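Local atomic coordinates of phytanoyl-CoA dioxygenase (PDB entry 6ZYL), a protein that hydroxylates the peptide thioholgamide at a beta carbon as a non-heme monooxygenase, probably using iron and 2-oxoglutarate. Residues A126-A131 with M216-G221; T159-R164 with A197-V202. One frame throughout, in Å; residues are numbered along the deposited sequence.

Contact 1: A126-A131 with M216-G221; sequences AWHQDA and MAHASG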
loop_
_atom_site.group_PDB
_atom_site.type_symbol
_atom_site.label_atom_id
_atom_site.label_comp_id
_atom_site.label_asym_id
_atom_site.label_seq_id
_atom_site.Cartn_x
_atom_site.Cartn_y
_atom_site.Cartn_z
ATOM N N ALA A 126 -6.639 -6.728 14.226
ATOM C CA ALA A 126 -6.075 -6.139 15.429
ATOM C C ALA A 126 -5.083 -5.038 15.066
ATOM O O ALA A 126 -4.591 -4.951 13.937
ATOM C CB ALA A 126 -5.389 -7.211 16.278
ATOM N N TRP A 127 -4.795 -4.186 16.045
ATOM C CA TRP A 127 -3.813 -3.129 15.854
ATOM C C TRP A 127 -2.464 -3.732 15.484
ATOM O O TRP A 127 -2.020 -4.711 16.092
ATOM C CB TRP A 127 -3.700 -2.293 17.125
ATOM C CG TRP A 127 -4.907 -1.444 17.371
ATOM C CD1 TRP A 127 -6.016 -1.781 18.090
ATOM C CD2 TRP A 127 -5.131 -0.114 16.888
ATOM N NE1 TRP A 127 -6.916 -0.742 18.089
ATOM C CE2 TRP A 127 -6.396 0.293 17.358
ATOM C CE3 TRP A 127 -4.385 0.772 16.105
ATOM C CZ2 TRP A 127 -6.929 1.548 17.073
ATOM C CZ3 TRP A 127 -4.917 2.017 15.822
ATOM C CH2 TRP A 127 -6.176 2.394 16.305
ATOM N N HIS A 128 -1.818 -3.152 14.478
ATOM C CA HIS A 128 -0.563 -3.684 13.964
ATOM C C HIS A 128 0.069 -2.648 13.048
ATOM O O HIS A 128 -0.567 -1.663 12.658
ATOM C CB HIS A 128 -0.781 -5.003 13.220
ATOM C CG HIS A 128 -1.475 -4.839 11.902
ATOM N ND1 HIS A 128 -2.827 -4.593 11.799
ATOM C CD2 HIS A 128 -1.003 -4.879 10.634
ATOM C CE1 HIS A 128 -3.158 -4.494 10.524
ATOM N NE2 HIS A 128 -2.069 -4.662 9.796
ATOM N N GLN A 129 1.335 -2.883 12.711
ATOM C CA GLN A 129 2.108 -2.005 11.848
ATOM C C GLN A 129 2.457 -2.730 10.554
ATOM O O GLN A 129 2.723 -3.936 10.560
ATOM C CB GLN A 129 3.395 -1.541 12.538
ATOM C CG GLN A 129 3.184 -0.829 13.865
ATOM C CD GLN A 129 4.458 -0.748 14.691
ATOM O OE1 GLN A 129 5.094 -1.760 14.974
ATOM N NE2 GLN A 129 4.837 0.463 15.077
ATOM N N ASP A 130 2.468 -1.984 9.447
ATOM C CA ASP A 130 2.780 -2.589 8.157
ATOM C C ASP A 130 4.219 -3.091 8.096
ATOM O O ASP A 130 4.507 -4.057 7.383
ATOM C CB ASP A 130 2.549 -1.582 7.026
ATOM C CG ASP A 130 1.102 -1.141 6.910
ATOM O OD1 ASP A 130 0.199 -1.935 7.247
ATOM O OD2 ASP A 130 0.871 0.006 6.473
ATOM N N ALA A 131 5.130 -2.450 8.832
ATOM C CA ALA A 131 6.555 -2.689 8.639
ATOM C C ALA A 131 7.003 -4.068 9.105
ATOM O O ALA A 131 8.099 -4.498 8.733
ATOM C CB ALA A 131 7.364 -1.620 9.376
ATOM N N MET A 216 3.141 3.140 11.590
ATOM C CA MET A 216 1.861 3.579 12.127
ATOM C C MET A 216 1.041 2.360 12.530
ATOM O O MET A 216 0.801 1.466 11.711
ATOM C CB MET A 216 1.110 4.415 11.091
ATOM C CG MET A 216 -0.356 4.663 11.418
ATOM S SD MET A 216 -0.628 5.466 13.009
ATOM C CE MET A 216 0.532 6.827 12.909
ATOM N N ALA A 217 0.626 2.313 13.792
ATOM C CA ALA A 217 -0.287 1.278 14.250
ATOM C C ALA A 217 -1.688 1.594 13.746
ATOM O O ALA A 217 -2.162 2.728 13.879
ATOM C CB ALA A 217 -0.277 1.182 15.774
ATOM N N HIS A 218 -2.348 0.600 13.156
ATOM C CA HIS A 218 -3.701 0.803 12.661
ATOM C C HIS A 218 -4.486 -0.495 12.774
ATOM O O HIS A 218 -3.919 -1.583 12.906
ATOM C CB HIS A 218 -3.711 1.312 11.208
ATOM C CG HIS A 218 -2.950 0.450 10.249
ATOM N ND1 HIS A 218 -3.490 -0.682 9.676
ATOM C CD2 HIS A 218 -1.698 0.565 9.747
ATOM C CE1 HIS A 218 -2.598 -1.234 8.873
ATOM N NE2 HIS A 218 -1.502 -0.498 8.899
ATOM N N ALA A 219 -5.809 -0.354 12.734
ATOM C CA ALA A 219 -6.729 -1.478 12.778
ATOM C C ALA A 219 -7.885 -1.177 11.838
ATOM O O ALA A 219 -8.083 -0.037 11.415
ATOM C CB ALA A 219 -7.245 -1.736 14.200
ATOM N N SER A 220 -8.647 -2.216 11.508
ATOM C CA SER A 220 -9.789 -2.081 10.617
ATOM C C SER A 220 -10.927 -2.940 11.139
ATOM O O SER A 220 -10.710 -4.074 11.570
ATOM C CB SER A 220 -9.435 -2.488 9.181
ATOM O OG SER A 220 -8.296 -1.783 8.719
ATOM N N GLY A 221 -12.137 -2.392 11.102
ATOM C CA GLY A 221 -13.306 -3.105 11.549
ATOM C C GLY A 221 -14.026 -3.782 10.403
ATOM O O GLY A 221 -13.603 -3.714 9.244
HETATM O O HOH W 1 1.572 0.743 9.228
#

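Contact 2: T159-R164 with A197-V202; sequences TMRYAR and AAAVDV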
loop_
_atom_site.group_PDB
_atom_site.type_symbol
_atom_site.label_atom_id
_atom_site.label_comp_id
_atom_site.label_asym_id
_atom_site.label_seq_id
_atom_site.Cartn_x
_atom_site.Cartn_y
_atom_site.Cartn_z
ATOM N N THR A 159 -13.521 0.807 7.602
ATOM C CA THR A 159 -12.354 1.622 7.320
ATOM C C THR A 159 -11.254 1.380 8.354
ATOM O O THR A 159 -11.451 0.744 9.394
ATOM C CB THR A 159 -12.724 3.105 7.282
ATOM O OG1 THR A 159 -11.641 3.850 6.707
ATOM C CG2 THR A 159 -13.008 3.628 8.683
ATOM N N MET A 160 -10.078 1.913 8.043
ATOM C CA MET A 160 -8.901 1.822 8.890
ATOM C C MET A 160 -8.919 2.913 9.951
ATOM O O MET A 160 -9.423 4.018 9.727
ATOM C CB MET A 160 -7.659 1.948 8.010
ATOM C CG MET A 160 -6.318 1.781 8.674
ATOM S SD MET A 160 -5.083 1.448 7.387
ATOM C CE MET A 160 -5.274 2.879 6.322
ATOM N N ARG A 161 -8.381 2.582 11.122
ATOM C CA ARG A 161 -8.178 3.536 12.204
ATOM C C ARG A 161 -6.684 3.716 12.438
ATOM O O ARG A 161 -5.926 2.745 12.400
ATOM C CB ARG A 161 -8.813 3.070 13.518
ATOM C CG ARG A 161 -10.225 2.551 13.442
ATOM C CD ARG A 161 -10.833 2.486 14.845
ATOM N NE ARG A 161 -10.393 1.316 15.608
ATOM C CZ ARG A 161 -10.740 0.063 15.325
ATOM N NH1 ARG A 161 -11.526 -0.191 14.287
ATOM N NH2 ARG A 161 -10.300 -0.936 16.077
ATOM N N TYR A 162 -6.267 4.948 12.719
ATOM C CA TYR A 162 -4.874 5.241 13.022
ATOM C C TYR A 162 -4.695 5.520 14.511
ATOM O O TYR A 162 -5.602 6.025 15.177
ATOM C CB TYR A 162 -4.369 6.459 12.244
ATOM C CG TYR A 162 -4.155 6.263 10.765
ATOM C CD1 TYR A 162 -3.759 5.039 10.244
ATOM C CD2 TYR A 162 -4.336 7.321 9.887
ATOM C CE1 TYR A 162 -3.559 4.877 8.883
ATOM C CE2 TYR A 162 -4.137 7.172 8.537
ATOM C CZ TYR A 162 -3.750 5.953 8.037
ATOM O OH TYR A 162 -3.563 5.825 6.681
ATOM N N ALA A 163 -3.503 5.208 15.022
ATOM C CA ALA A 163 -3.084 5.575 16.375
ATOM C C ALA A 163 -2.058 6.697 16.236
ATOM O O ALA A 163 -0.889 6.448 15.927
ATOM C CB ALA A 163 -2.509 4.375 17.121
ATOM N N ARG A 164 -2.501 7.933 16.454
ATOM C CA ARG A 164 -1.638 9.095 16.274
ATOM C C ARG A 164 -0.356 8.956 17.085
ATOM O O ARG A 164 -0.385 8.592 18.264
ATOM C CB ARG A 164 -2.394 10.360 16.684
ATOM C CG ARG A 164 -1.755 11.666 16.248
ATOM C CD ARG A 164 -2.601 12.859 16.703
ATOM N NE ARG A 164 -3.561 13.282 15.684
ATOM C CZ ARG A 164 -4.879 13.142 15.783
ATOM N NH1 ARG A 164 -5.420 12.593 16.864
ATOM N NH2 ARG A 164 -5.664 13.559 14.799
ATOM N N ALA A 197 -10.226 5.319 22.055
ATOM C CA ALA A 197 -10.977 6.567 22.002
ATOM C C ALA A 197 -10.214 7.648 21.249
ATOM O O ALA A 197 -10.830 8.506 20.606
ATOM C CB ALA A 197 -11.310 7.043 23.417
ATOM N N ALA A 198 -8.884 7.625 21.314
ATOM C CA ALA A 198 -8.058 8.590 20.602
ATOM C C ALA A 198 -7.764 8.178 19.164
ATOM O O ALA A 198 -7.215 8.986 18.406
ATOM C CB ALA A 198 -6.736 8.802 21.349
ATOM N N ALA A 199 -8.109 6.954 18.773
ATOM C CA ALA A 199 -7.873 6.509 17.408
ATOM C C ALA A 199 -8.606 7.408 16.419
ATOM O O ALA A 199 -9.626 8.025 16.741
ATOM C CB ALA A 199 -8.322 5.059 17.237
ATOM N N VAL A 200 -8.079 7.473 15.199
ATOM C CA VAL A 200 -8.590 8.362 14.161
ATOM C C VAL A 200 -9.092 7.513 13.002
ATOM O O VAL A 200 -8.307 6.808 12.355
ATOM C CB VAL A 200 -7.516 9.352 13.681
ATOM C CG1 VAL A 200 -8.116 10.361 12.713
ATOM C CG2 VAL A 200 -6.864 10.052 14.865
ATOM N N ASP A 201 -10.396 7.590 12.738
ATOM C CA ASP A 201 -10.976 6.930 11.576
ATOM C C ASP A 201 -10.485 7.597 10.296
ATOM O O ASP A 201 -10.518 8.825 10.174
ATOM C CB ASP A 201 -12.502 6.994 11.639
ATOM C CG ASP A 201 -13.112 5.842 12.415
ATOM O OD1 ASP A 201 -12.406 4.851 12.687
ATOM O OD2 ASP A 201 -14.313 5.928 12.744
ATOM N N VAL A 202 -10.044 6.792 9.333
ATOM C CA VAL A 202 -9.550 7.305 8.058
ATOM C C VAL A 202 -10.750 7.418 7.123
ATOM O O VAL A 202 -11.139 6.450 6.468
ATOM C CB VAL A 202 -8.450 6.417 7.475
ATOM C CG1 VAL A 202 -7.879 7.046 6.213
ATOM C CG2 VAL A 202 -7.357 6.191 8.509
HETATM O O HOH W 2 -4.830 8.207 18.205
#

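Contact 1: A126-A131 with M216-G221
The carbonyl O of His218 takes a bent bond from the amide N of His128 at 3.1 Å and, close beside it, a CA-H...O contact from Trp127. The return bond, His218 N to His128 O at 2.9 Å, is straighter, and the two make an antiparallel hydrogen-bonded pair at one margin of the smaller sheet of the double-stranded beta-helix (jelly-roll) fold. Both imidazoles leave the same face of that sheet. With Asp130 they match the His-X-Asp...His facial triad that holds iron in this family, and probably serve so here, although this is the apo form. In each histidine CG sits between the backbone N and the carbonyl carbon (chi1 71° in His128, 55° in His218), which brings the rings into oblique contact, NE2 of His128 lying 3.6 Å from CE1 of His218. ND1 of His128 donates to Ala126 O at 2.8 Å, close to the ring plane, which helps to fix the ring's rotation. His218 NE2 donates to Asp130 OD1 at 2.8 Å; the oxygen lies in the imidazole plane, yet is met 46° above the carboxylate plane. OD2 of Asp130 is held by His212. The indole of Trp127, whose NE1 bonds to Glu196, takes the methyl of Ala219 over its five-membered ring in a CH-pi contact, CB 3.8 Å from the centroid, while Ala217 O reaches the indole edge 3.4 Å from CZ3.

Contact 2: T159-R164 with A197-V202
Tyr162 and Val200 exchange a pair of backbone hydrogen bonds, Tyr162 N to Val200 O at 2.8 Å and Val200 N to Tyr162 O at 2.9 Å, and Val202 N adds a third to Met160 O at 2.9 Å. They form an antiparallel ladder in which Arg161 and Asp201 are the non-hydrogen-bonded pair. One side-chain bond extends it: the hydroxyl OG1 of Thr159, opposite the backbone N (chi1 -167°), donates to Val202 O at 2.7 Å, which Thr153 also engages. A valine at Thr159 would probably cost this carbonyl one of its two hydroxyl partners and hold Val202 less firmly at its end of the ladder. Among apolar contacts, CG2 of Val202 presses on one face of the Tyr162 ring, 3.5 Å from its centroid, a CH-pi contact displaced toward the rim. Of the charged groups, Arg161 runs alongside Asp201, but its NE is salt-bridged to Glu196. The guanidinium of Arg164 has Val200 CG2 over one face, 3.5 Å from NH1. Water 2 joins Arg164 N to Ala198 O. Strand 200-201 is outermost in its sheet; Val200 rests on Phe37 and Phe39 of strand 37-41, and Val202 on Trp147 of strand 143-149.

The two contacts are the outer pairings of one four-stranded antiparallel sheet, their centres about 10 Å apart. Across it the strands run 128-129, 217-220, 160-162, 200-201, whereas along the chain 159-164 and 197-202 both come between 126-131 and 216-221. The central seam between strands 217-220 and 160-162 joins contact 1 to contact 2, with probable hydrogen bonds from Arg161 N to Ala219 O (2.7 Å) and from Ala163 N to Ala217 O (3.0 Å). His212, on strand 209-212 of the larger sheet, bonds to both Asp130 and the Tyr162 hydroxyl, which Ser210 also holds, so His212 is a probable second-shell residue of the likely metal site, with Tyr162 of contact 2 one step behind it.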